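Local coordinates for septation protein imp2 (Schizosaccharomyces pombe, PDB 5C1F) that is required for normal septation, takes part in disassembly of the medial ring, and binds phospholipid membranes through its F-BAR domain, linking them to the cytoskeleton, at residues L24-D29 / E216-F221. Numbering follows the deposited sequence.
Sequences LSRFSD and EERRHF
Arg26 and Arg218 meet guanidinium to guanidinium: Arg26 NH2 lies 3.3 Å from Arg218 NH2 and 3.6 Å from Arg218 NE. The two NH2 groups are both donors, so this close pair is not a hydrogen bond, and none joins the segments. The approach is asymmetric. Arg218 NH2 comes to the edge of the Arg26 guanidinium, near its plane, whereas Arg26 NH2 reaches the Arg218 group obliquely, and the two planes stand 83° apart. Arg219 completes the cluster; its NH2 is 4.4 Å from Arg26 NH2, while Arg218 NH2 lies over one face of the Arg219 guanidinium, offset toward the rim.

Side-chain shape explains the meeting. Arg26 runs extended from CG to NE, bridging much of the gap between two helices that bury just 71 Å² between these segments. Arg218 starts with CG anti to the backbone N (chi1 -177°), then bends at chi3 (73°), which turns its guanidinium across the end of Arg26.

Glu215, on helix 162-252 about one turn before Arg218 and Arg219, probably makes the close approach of the three arginines tolerable: it forms salt bridges with Arg26 NH2, Arg218 NH2 and Arg219 NE. Its carboxylate probably compensates part of the positive charge gathered here. Outward from this cluster, Arg218 NH1 forms a salt bridge with Glu67 of the second subunit, and Arg219 NH1 one with Asp259 of that subunit, while Phe263 of the same subunit packs on Arg26.

The contact therefore links helices 18-59 and 162-252 through a shared carboxylate at the dimer interface, within the elongated antiparallel helical bundle of an F-BAR domain dimer.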
# COMPACT_ATOMS: atom_id res chain seq x y z
N LEU A 24 -30.96 12.59 25.54
CA LEU A 24 -30.64 11.26 26.04
C LEU A 24 -30.54 10.27 24.90
O LEU A 24 -29.62 9.46 24.84
CB LEU A 24 -31.67 10.80 27.07
CG LEU A 24 -31.26 11.02 28.53
CD1 LEU A 24 -31.00 12.49 28.82
CD2 LEU A 24 -32.32 10.46 29.48
N SER A 25 -31.50 10.34 23.98
CA SER A 25 -31.54 9.44 22.83
C SER A 25 -30.39 9.71 21.85
O SER A 25 -30.06 8.85 21.04
CB SER A 25 -32.88 9.56 22.11
OG SER A 25 -33.12 10.90 21.72
N ARG A 26 -29.80 10.89 21.93
CA ARG A 26 -28.71 11.25 21.03
C ARG A 26 -27.47 10.39 21.28
O ARG A 26 -26.67 10.17 20.37
CB ARG A 26 -28.36 12.74 21.17
CG ARG A 26 -27.11 13.14 20.39
CD ARG A 26 -26.95 14.64 20.23
NE ARG A 26 -25.68 14.96 19.60
CZ ARG A 26 -25.43 14.85 18.29
NH1 ARG A 26 -26.38 14.41 17.47
NH2 ARG A 26 -24.24 15.16 17.81
N PHE A 27 -27.33 9.89 22.51
CA PHE A 27 -26.20 9.03 22.86
C PHE A 27 -26.04 7.86 21.90
O PHE A 27 -24.92 7.46 21.59
CB PHE A 27 -26.36 8.51 24.29
CG PHE A 27 -25.82 9.45 25.34
CD1 PHE A 27 -24.46 9.57 25.54
CD2 PHE A 27 -26.68 10.20 26.12
CE1 PHE A 27 -23.95 10.43 26.50
CE2 PHE A 27 -26.18 11.07 27.08
CZ PHE A 27 -24.82 11.18 27.27
N SER A 28 -27.15 7.32 21.42
CA SER A 28 -27.13 6.20 20.50
C SER A 28 -26.72 6.63 19.09
O SER A 28 -26.17 5.83 18.33
CB SER A 28 -28.50 5.51 20.46
OG SER A 28 -29.49 6.39 19.97
N ASP A 29 -27.01 7.88 18.74
CA ASP A 29 -26.63 8.42 17.44
C ASP A 29 -25.13 8.69 17.39
O ASP A 29 -24.47 8.40 16.40
CB ASP A 29 -27.41 9.71 17.14
CG ASP A 29 -28.90 9.47 16.99
OD1 ASP A 29 -29.29 8.33 16.66
OD2 ASP A 29 -29.67 10.43 17.21
N GLU A 216 -19.24 19.04 22.23
CA GLU A 216 -18.12 19.86 21.80
C GLU A 216 -16.82 19.06 21.75
O GLU A 216 -16.02 19.22 20.83
CB GLU A 216 -17.95 21.07 22.72
CG GLU A 216 -19.08 22.08 22.61
CD GLU A 216 -18.96 23.19 23.62
OE1 GLU A 216 -18.03 23.15 24.45
OE2 GLU A 216 -19.81 24.11 23.59
N GLU A 217 -16.61 18.18 22.73
CA GLU A 217 -15.43 17.33 22.74
C GLU A 217 -15.50 16.29 21.63
O GLU A 217 -14.47 15.91 21.06
CB GLU A 217 -15.28 16.64 24.09
CG GLU A 217 -15.00 17.57 25.25
CD GLU A 217 -15.19 16.90 26.59
OE1 GLU A 217 -15.22 15.65 26.63
OE2 GLU A 217 -15.31 17.62 27.60
N ARG A 218 -16.71 15.82 21.34
CA ARG A 218 -16.91 14.81 20.31
C ARG A 218 -16.42 15.30 18.96
O ARG A 218 -15.76 14.57 18.22
CB ARG A 218 -18.39 14.42 20.21
CG ARG A 218 -18.69 13.33 19.21
CD ARG A 218 -20.18 13.17 18.99
NE ARG A 218 -20.75 14.27 18.21
CZ ARG A 218 -20.83 14.29 16.89
NH1 ARG A 218 -20.39 13.25 16.18
NH2 ARG A 218 -21.36 15.33 16.26
N ARG A 219 -16.75 16.55 18.64
CA ARG A 219 -16.39 17.12 17.35
C ARG A 219 -14.90 17.42 17.27
O ARG A 219 -14.29 17.25 16.21
CB ARG A 219 -17.22 18.38 17.09
CG ARG A 219 -18.71 18.09 16.99
CD ARG A 219 -19.52 19.29 16.52
NE ARG A 219 -20.93 18.94 16.36
CZ ARG A 219 -21.50 18.65 15.20
NH1 ARG A 219 -20.79 18.70 14.07
NH2 ARG A 219 -22.79 18.34 15.15
N HIS A 220 -14.31 17.87 18.37
CA HIS A 220 -12.87 18.06 18.42
C HIS A 220 -12.17 16.71 18.27
O HIS A 220 -11.15 16.61 17.58
CB HIS A 220 -12.45 18.73 19.73
CG HIS A 220 -12.68 20.21 19.75
ND1 HIS A 220 -11.96 21.08 18.97
CD2 HIS A 220 -13.54 20.97 20.47
CE1 HIS A 220 -12.37 22.32 19.20
NE2 HIS A 220 -13.33 22.28 20.11
N PHE A 221 -12.72 15.69 18.91
CA PHE A 221 -12.15 14.35 18.84
C PHE A 221 -12.11 13.84 17.40
O PHE A 221 -11.08 13.39 16.92
CB PHE A 221 -12.93 13.38 19.72
CG PHE A 221 -12.67 11.93 19.41
CD1 PHE A 221 -11.49 11.32 19.82
CD2 PHE A 221 -13.59 11.19 18.69
CE1 PHE A 221 -11.24 9.99 19.52
CE2 PHE A 221 -13.35 9.86 18.39
CZ PHE A 221 -12.17 9.26 18.80